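Local coordinates for ferric-siderophore receptor protein (Streptomyces coelicolor, PDB 2X4L) that probably binds ferric siderophores outside the cell and delivers them for uptake, at residues 29-41 with 140-152. Sequence-based numbering, arbitrary orientation.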
ATOM      1  N   TRP A  29      25.972   8.300  -7.141  1.00 19.73           N
ATOM      2  CA  TRP A  29      24.884   7.528  -6.577  1.00 19.67           C
ATOM      3  C   TRP A  29      24.467   6.454  -7.537  1.00 19.53           C
ATOM      4  O   TRP A  29      24.313   6.735  -8.750  1.00 21.11           O
ATOM      5  CB  TRP A  29      23.671   8.498  -6.440  1.00 19.10           C
ATOM      6  CG  TRP A  29      22.362   7.776  -5.999  1.00 17.06           C
ATOM      7  CD1 TRP A  29      22.037   7.306  -4.724  1.00 17.41           C
ATOM      8  CD2 TRP A  29      21.224   7.452  -6.815  1.00 18.84           C
ATOM      9  NE1 TRP A  29      20.804   6.766  -4.720  1.00 14.56           N
ATOM     10  CE2 TRP A  29      20.301   6.801  -5.988  1.00 15.71           C
ATOM     11  CE3 TRP A  29      20.904   7.632  -8.178  1.00 19.68           C
ATOM     12  CZ2 TRP A  29      19.069   6.381  -6.448  1.00 16.77           C
ATOM     13  CZ3 TRP A  29      19.579   7.205  -8.635  1.00 18.57           C
ATOM     14  CH2 TRP A  29      18.750   6.569  -7.777  1.00 18.38           C
ATOM     15  N   SER A  30      24.238   5.241  -7.015  1.00 18.31           N
ATOM     16  CA  SER A  30      23.841   4.101  -7.852  1.00 17.97           C
ATOM     17  C   SER A  30      22.708   3.356  -7.116  1.00 17.81           C
ATOM     18  O   SER A  30      22.736   3.168  -5.872  1.00 17.72           O
ATOM     19  CB  SER A  30      25.096   3.230  -8.072  1.00 21.25           C
ATOM     20  OG  SER A  30      24.770   2.077  -8.794  1.00 26.38           O
ATOM     21  N   PHE A  31      21.708   2.888  -7.847  1.00 17.30           N
ATOM     22  CA  PHE A  31      20.738   1.977  -7.257  1.00 17.66           C
ATOM     23  C   PHE A  31      20.217   1.001  -8.296  1.00 17.92           C
ATOM     24  O   PHE A  31      19.751   1.414  -9.369  1.00 17.72           O
ATOM     25  CB  PHE A  31      19.550   2.768  -6.700  1.00 17.49           C
ATOM     26  CG  PHE A  31      18.601   1.912  -5.879  1.00 15.22           C
ATOM     27  CD1 PHE A  31      18.990   1.504  -4.599  1.00 18.70           C
ATOM     28  CD2 PHE A  31      17.320   1.552  -6.363  1.00 16.78           C
ATOM     29  CE1 PHE A  31      18.142   0.722  -3.817  1.00 19.51           C
ATOM     30  CE2 PHE A  31      16.555   0.723  -5.634  1.00 16.07           C
ATOM     31  CZ  PHE A  31      16.866   0.367  -4.356  1.00 16.86           C
ATOM     32  N   LYS A  32      20.192  -0.275  -7.975  1.00 18.66           N
ATOM     33  CA  LYS A  32      19.646  -1.286  -8.870  1.00 18.79           C
ATOM     34  C   LYS A  32      18.208  -1.592  -8.372  1.00 16.66           C
ATOM     35  O   LYS A  32      18.047  -2.062  -7.258  1.00 18.24           O
ATOM     36  CB  LYS A  32      20.529  -2.513  -8.874  1.00 19.82           C
ATOM     37  CG  LYS A  32      19.984  -3.621  -9.824  1.00 19.86           C
ATOM     38  CD  LYS A  32      20.921  -4.933  -9.771  1.00 29.44           C
ATOM     39  CE  LYS A  32      20.287  -6.107 -10.539  1.00 32.39           C
ATOM     40  NZ  LYS A  32      20.662  -6.150 -12.019  1.00 43.82           N
ATOM     41  N   ASP A  33      17.201  -1.287  -9.171  1.00 16.89           N
ATOM     42  CA  ASP A  33      15.828  -1.491  -8.716  1.00 14.32           C
ATOM     43  C   ASP A  33      15.241  -2.885  -8.980  1.00 16.49           C
ATOM     44  O   ASP A  33      16.000  -3.824  -9.368  1.00 16.47           O
ATOM     45  CB  ASP A  33      14.874  -0.409  -9.324  1.00 14.01           C
ATOM     46  CG  ASP A  33      14.511  -0.669 -10.821  1.00 14.49           C
ATOM     47  OD1 ASP A  33      14.956  -1.715 -11.371  1.00 16.95           O
ATOM     48  OD2 ASP A  33      13.735   0.068 -11.405  1.00 13.35           O
ATOM     49  N   ASP A  34      13.956  -3.050  -8.747  1.00 16.12           N
ATOM     50  CA  ASP A  34      13.353  -4.404  -8.793  1.00 16.06           C
ATOM     51  C   ASP A  34      12.934  -4.832 -10.181  1.00 16.28           C
ATOM     52  O   ASP A  34      12.354  -5.975 -10.360  1.00 18.67           O
ATOM     53  CB  ASP A  34      12.151  -4.497  -7.860  1.00 14.99           C
ATOM     54  CG  ASP A  34      12.584  -4.477  -6.427  1.00 18.19           C
ATOM     55  OD1 ASP A  34      13.745  -4.894  -6.100  1.00 19.11           O
ATOM     56  OD2 ASP A  34      11.707  -4.159  -5.601  1.00 17.50           O
ATOM     57  N   ARG A  35      13.235  -3.985 -11.175  1.00 16.92           N
ATOM     58  CA  ARG A  35      13.143  -4.397 -12.548  1.00 17.26           C
ATOM     59  C   ARG A  35      14.527  -4.883 -12.956  1.00 17.51           C
ATOM     60  O   ARG A  35      14.741  -5.216 -14.101  1.00 20.28           O
ATOM     61  CB  ARG A  35      12.751  -3.238 -13.478  1.00 15.86           C
ATOM     62  CG  ARG A  35      11.319  -2.732 -13.201  1.00 17.19           C
ATOM     63  CD  ARG A  35      11.050  -1.531 -14.052  1.00 19.19           C
ATOM     64  NE  ARG A  35      11.947  -0.453 -13.705  1.00 16.08           N
ATOM     65  CZ  ARG A  35      12.012   0.743 -14.297  1.00 16.16           C
ATOM     66  NH1 ARG A  35      11.244   1.062 -15.303  1.00 16.31           N
ATOM     67  NH2 ARG A  35      12.941   1.620 -13.862  1.00 14.84           N
ATOM     68  N   GLY A  36      15.533  -4.792 -12.073  1.00 18.44           N
ATOM     69  CA  GLY A  36      16.900  -5.214 -12.469  1.00 19.52           C
ATOM     70  C   GLY A  36      17.718  -4.105 -13.185  1.00 20.84           C
ATOM     71  O   GLY A  36      18.854  -4.338 -13.670  1.00 22.90           O
ATOM     72  N   THR A  37      17.187  -2.886 -13.199  1.00 21.72           N
ATOM     73  CA  THR A  37      17.907  -1.821 -13.855  1.00 23.79           C
ATOM     74  C   THR A  37      18.683  -0.970 -12.854  1.00 23.71           C
ATOM     75  O   THR A  37      18.209  -0.634 -11.777  1.00 22.70           O
ATOM     76  CB  THR A  37      17.035  -0.992 -14.769  1.00 27.26           C
ATOM     77  OG1 THR A  37      16.017  -0.400 -14.040  1.00 30.79           O
ATOM     78  CG2 THR A  37      16.431  -1.829 -15.798  1.00 28.49           C
ATOM     79  N   THR A  38      19.907  -0.621 -13.227  1.00 23.04           N
ATOM     80  CA  THR A  38      20.782   0.113 -12.340  1.00 22.74           C
ATOM     81  C   THR A  38      20.840   1.532 -12.817  1.00 22.30           C
ATOM     82  O   THR A  38      21.335   1.817 -13.948  1.00 24.73           O
ATOM     83  CB  THR A  38      22.217  -0.443 -12.290  1.00 24.52           C
ATOM     84  OG1 THR A  38      22.169  -1.765 -11.782  1.00 25.97           O
ATOM     85  CG2 THR A  38      23.101   0.414 -11.370  1.00 24.08           C
ATOM     86  N   VAL A  39      20.379   2.434 -11.978  1.00 20.02           N
ATOM     87  CA  VAL A  39      20.508   3.858 -12.296  1.00 20.49           C
ATOM     88  C   VAL A  39      21.773   4.373 -11.646  1.00 19.55           C
ATOM     89  O   VAL A  39      21.985   4.133 -10.461  1.00 20.38           O
ATOM     90  CB  VAL A  39      19.263   4.627 -11.759  1.00 20.10           C
ATOM     91  CG1 VAL A  39      19.426   6.155 -12.004  1.00 19.76           C
ATOM     92  CG2 VAL A  39      17.981   4.049 -12.390  1.00 22.94           C
ATOM     93  N   LYS A  40      22.605   5.082 -12.407  1.00 20.45           N
ATOM     94  CA  LYS A  40      23.854   5.668 -11.902  1.00 23.19           C
ATOM     95  C   LYS A  40      23.881   7.142 -12.221  1.00 23.98           C
ATOM     96  O   LYS A  40      23.797   7.509 -13.398  1.00 24.40           O
ATOM     97  CB  LYS A  40      24.997   4.978 -12.617  1.00 24.89           C
ATOM     98  CG  LYS A  40      25.102   3.467 -12.447  1.00 29.99           C
ATOM     99  CD  LYS A  40      26.513   2.977 -13.009  1.00 38.30           C
ATOM    100  CE  LYS A  40      26.559   2.850 -14.558  1.00 42.34           C
ATOM    101  NZ  LYS A  40      25.426   2.031 -15.117  1.00 45.99           N
ATOM    102  N   LEU A  41      24.034   8.000 -11.206  1.00 22.68           N
ATOM    103  CA  LEU A  41      24.115   9.483 -11.434  1.00 22.93           C
ATOM    104  C   LEU A  41      25.379   9.963 -10.813  1.00 25.15           C
ATOM    105  O   LEU A  41      25.937   9.328  -9.923  1.00 23.49           O
ATOM    106  CB  LEU A  41      22.903  10.186 -10.794  1.00 21.71           C
ATOM    107  CG  LEU A  41      21.540   9.673 -11.318  1.00 22.83           C
ATOM    108  CD1 LEU A  41      20.443  10.433 -10.610  1.00 21.58           C
ATOM    109  CD2 LEU A  41      21.449   9.781 -12.864  1.00 25.83           C
ATOM    110  N   ALA A 140      13.700  11.894 -16.908  1.00 11.74           N
ATOM    111  CA  ALA A 140      14.575  11.401 -15.833  1.00 12.62           C
ATOM    112  C   ALA A 140      14.518   9.903 -15.743  1.00 11.69           C
ATOM    113  O   ALA A 140      13.477   9.311 -16.071  1.00 11.30           O
ATOM    114  CB  ALA A 140      14.128  11.993 -14.425  1.00 13.87           C
ATOM    115  N   PRO A 141      15.568   9.234 -15.225  1.00 11.56           N
ATOM    116  CA  PRO A 141      15.514   7.811 -15.048  1.00 11.06           C
ATOM    117  C   PRO A 141      14.476   7.480 -13.938  1.00 11.53           C
ATOM    118  O   PRO A 141      14.125   8.327 -13.075  1.00 10.93           O
ATOM    119  CB  PRO A 141      16.957   7.420 -14.546  1.00 13.66           C
ATOM    120  CG  PRO A 141      17.386   8.668 -13.953  1.00 14.67           C
ATOM    121  CD  PRO A 141      16.814   9.802 -14.682  1.00 12.05           C
ATOM    122  N   SER A 142      14.076   6.220 -13.932  1.00 12.07           N
ATOM    123  CA  SER A 142      13.152   5.734 -12.933  1.00 12.02           C
ATOM    124  C   SER A 142      13.670   4.574 -12.120  1.00 12.00           C
ATOM    125  O   SER A 142      14.549   3.767 -12.600  1.00 11.73           O
ATOM    126  CB  SER A 142      11.808   5.304 -13.590  1.00 12.87           C
ATOM    127  OG  SER A 142      12.071   4.317 -14.601  1.00 14.20           O
ATOM    128  N   VAL A 143      13.065   4.434 -10.949  1.00 10.70           N
ATOM    129  CA  VAL A 143      13.375   3.355 -10.009  1.00 10.78           C
ATOM    130  C   VAL A 143      12.012   2.777  -9.580  1.00 10.88           C
ATOM    131  O   VAL A 143      11.101   3.548  -9.172  1.00 12.57           O
ATOM    132  CB  VAL A 143      14.114   3.938  -8.742  1.00 12.22           C
ATOM    133  CG1 VAL A 143      14.098   2.901  -7.633  1.00 15.71           C
ATOM    134  CG2 VAL A 143      15.552   4.347  -9.053  1.00 13.40           C
ATOM    135  N   ALA A 144      11.841   1.473  -9.772  1.00 12.02           N
ATOM    136  CA  ALA A 144      10.618   0.801  -9.338  1.00 12.49           C
ATOM    137  C   ALA A 144      10.949  -0.169  -8.157  1.00 12.71           C
ATOM    138  O   ALA A 144      11.851  -0.995  -8.250  1.00 12.90           O
ATOM    139  CB  ALA A 144      10.022   0.041 -10.466  1.00 13.30           C
ATOM    140  N   ILE A 145      10.116  -0.139  -7.153  1.00 12.26           N
ATOM    141  CA  ILE A 145      10.128  -1.046  -6.050  1.00 12.68           C
ATOM    142  C   ILE A 145       8.945  -1.977  -6.160  1.00 13.10           C
ATOM    143  O   ILE A 145       7.803  -1.552  -6.280  1.00 12.00           O
ATOM    144  CB  ILE A 145      10.117  -0.363  -4.715  1.00 10.40           C
ATOM    145  CG1 ILE A 145      11.331   0.627  -4.566  1.00 13.80           C
ATOM    146  CG2 ILE A 145      10.148  -1.405  -3.547  1.00 13.21           C
ATOM    147  CD1 ILE A 145      12.707  -0.103  -4.653  1.00 15.92           C
ATOM    148  N   SER A 146       9.218  -3.268  -6.275  1.00 11.78           N
ATOM    149  CA  SER A 146       8.138  -4.245  -6.519  1.00 11.16           C
ATOM    150  C   SER A 146       7.348  -4.612  -5.278  1.00 11.47           C
ATOM    151  O   SER A 146       7.863  -4.883  -4.214  1.00 12.91           O
ATOM    152  CB  SER A 146       8.667  -5.557  -7.144  1.00 11.17           C
ATOM    153  OG  SER A 146       7.503  -6.412  -7.379  1.00 13.82           O
ATOM    154  N   VAL A 147       6.038  -4.506  -5.465  1.00 10.00           N
ATOM    155  CA  VAL A 147       5.057  -4.945  -4.469  1.00  9.97           C
ATOM    156  C   VAL A 147       4.118  -6.021  -5.095  1.00 11.34           C
ATOM    157  O   VAL A 147       2.868  -6.025  -4.799  1.00 12.11           O
ATOM    158  CB  VAL A 147       4.250  -3.768  -3.880  1.00 11.89           C
ATOM    159  CG1 VAL A 147       5.148  -2.860  -3.081  1.00 12.92           C
ATOM    160  CG2 VAL A 147       3.553  -2.949  -5.000  1.00 14.77           C
ATOM    161  N   PHE A 148       4.718  -6.874  -5.905  1.00 13.26           N
ATOM    162  CA  PHE A 148       4.010  -8.002  -6.593  1.00 14.15           C
ATOM    163  C   PHE A 148       4.485  -9.348  -6.038  1.00 12.82           C
ATOM    164  O   PHE A 148       5.673  -9.636  -6.143  1.00 14.04           O
ATOM    165  CB  PHE A 148       4.282  -7.958  -8.128  1.00 14.55           C
ATOM    166  CG  PHE A 148       3.577  -9.056  -8.899  1.00 15.95           C
ATOM    167  CD1 PHE A 148       2.186  -9.335  -8.797  1.00 16.14           C
ATOM    168  CD2 PHE A 148       4.324  -9.825  -9.767  1.00 18.01           C
ATOM    169  CE1 PHE A 148       1.622 -10.368  -9.537  1.00 19.55           C
ATOM    170  CE2 PHE A 148       3.770 -10.856 -10.471  1.00 21.64           C
ATOM    171  CZ  PHE A 148       2.434 -11.148 -10.368  1.00 18.42           C
ATOM    172  N   ASP A 149       3.562 -10.167  -5.512  1.00 12.58           N
ATOM    173  CA  ASP A 149       3.876 -11.628  -5.429  1.00 14.32           C
ATOM    174  C   ASP A 149       5.085 -11.835  -4.527  1.00 13.15           C
ATOM    175  O   ASP A 149       6.057 -12.583  -4.841  1.00 15.25           O
ATOM    176  CB  ASP A 149       4.084 -12.233  -6.831  1.00 13.91           C
ATOM    177  CG  ASP A 149       3.875 -13.746  -6.851  1.00 15.60           C
ATOM    178  OD1 ASP A 149       3.375 -14.359  -5.907  1.00 15.84           O
ATOM    179  OD2 ASP A 149       4.301 -14.350  -7.896  1.00 20.78           O
ATOM    180  N   ARG A 150       5.041 -11.196  -3.368  1.00 13.44           N
ATOM    181  CA  ARG A 150       6.084 -11.342  -2.349  1.00 14.27           C
ATOM    182  C   ARG A 150       5.542 -10.831  -1.007  1.00 12.63           C
ATOM    183  O   ARG A 150       4.489 -10.197  -0.985  1.00 13.68           O
ATOM    184  CB  ARG A 150       7.346 -10.568  -2.712  1.00 13.42           C
ATOM    185  CG  ARG A 150       7.091  -9.047  -2.800  1.00 14.74           C
ATOM    186  CD  ARG A 150       8.198  -8.263  -3.594  1.00 15.52           C
ATOM    187  NE  ARG A 150       8.319  -8.782  -4.933  1.00 16.71           N
ATOM    188  CZ  ARG A 150       9.454  -8.642  -5.647  1.00 23.18           C
ATOM    189  NH1 ARG A 150      10.514  -8.027  -5.135  1.00 22.94           N
ATOM    190  NH2 ARG A 150       9.521  -9.145  -6.886  1.00 23.25           N
ATOM    191  N   GLN A 151       6.255 -11.069   0.110  1.00 14.77           N
ATOM    192  CA  GLN A 151       5.828 -10.568   1.367  1.00 13.18           C
ATOM    193  C   GLN A 151       6.355  -9.199   1.618  1.00 13.01           C
ATOM    194  O   GLN A 151       7.409  -8.822   1.140  1.00 14.77           O
ATOM    195  CB  GLN A 151       6.318 -11.484   2.492  1.00 14.54           C
ATOM    196  CG  GLN A 151       5.612 -12.866   2.428  1.00 16.88           C
ATOM    197  CD  GLN A 151       6.123 -13.804   3.469  1.00 19.86           C
ATOM    198  OE1 GLN A 151       6.495 -13.415   4.570  1.00 17.25           O
ATOM    199  NE2 GLN A 151       6.038 -15.111   3.148  1.00 22.62           N
ATOM    200  N   LEU A 152       5.583  -8.465   2.398  1.00 12.29           N
ATOM    201  CA  LEU A 152       5.828  -7.070   2.733  1.00 12.50           C
ATOM    202  C   LEU A 152       7.260  -6.747   3.196  1.00 12.83           C
ATOM    203  O   LEU A 152       7.738  -5.714   2.975  1.00 12.66           O
ATOM    204  CB  LEU A 152       4.839  -6.649   3.800  1.00 13.17           C
ATOM    205  CG  LEU A 152       4.777  -5.229   4.304  1.00 12.08           C
ATOM    206  CD1 LEU A 152       4.474  -4.218   3.171  1.00 15.95           C
ATOM    207  CD2 LEU A 152       3.901  -5.014   5.516  1.00 13.75           C
TER
HETATM  208  O   HOH W   1      10.449  -5.585  -3.491  1.00  8.50           O
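Asp-33 and Asp-34, in the turn of the 29-41 hairpin, take up three consecutive polar groups on the edge of strand 142-146. The amide of Ala-144 donates to Asp-33 OD2 (N to OD2 2.9 Å), its carbonyl O accepts from Asp-34 N at 3.0 Å, and Ser-146 N gives a short, nearly straight bond of 2.7 Å to the anti lone pair of Asp-34 OD2. Carboxylates thus do much of the work that a neighbouring strand's carbonyls would do. Water 1 donates to Asp-34 OD2 and Ser-146 O and accepts from Arg-150 NH1, linking that guanidinium to a carboxylate too distant for a salt bridge.

With chi1 of 77°, the Asp-33 carboxylate sits between its own backbone N and carbonyl carbon, reaching both the strand and its own turn. OD2 also receives NE and NH2 of Arg-35 in a side-on salt bridge; OD1 takes Arg-35 N, completing an Asx turn, and both N and OG1 of Thr-37. Three donors on each oxygen should fix the carboxylate's rotation and probably favour its charged form. The Arg-35 chain, bent at chi3 (-63°), runs past Ala-144 CB, and NH2 reaches Ser-142 OG at 2.9 Å.

Beside this polar network, Val-143 CG1 lies 3.7 Å from Phe-31 CD2, while its CG2 meets the edge of the Trp-29 indole. Ile-145 CD1 touches the Phe-31 ring edge, and Val-39 CG1 packs across Pro-141 CB at 3.8 Å.

Strand 142-146 is one of the two outermost strands of the five-stranded parallel sheet; one edge pairs with strand 113-118, and the turn of the hairpin, a separate two-stranded sheet, bonds to the opposite edge. Helix 153-165 packs against Phe-31 and Ile-145, its Arg-158 forming a salt bridge with Asp-34 OD1 and its Ser-165 OG hydrogen-bonded to Trp-29 NE1.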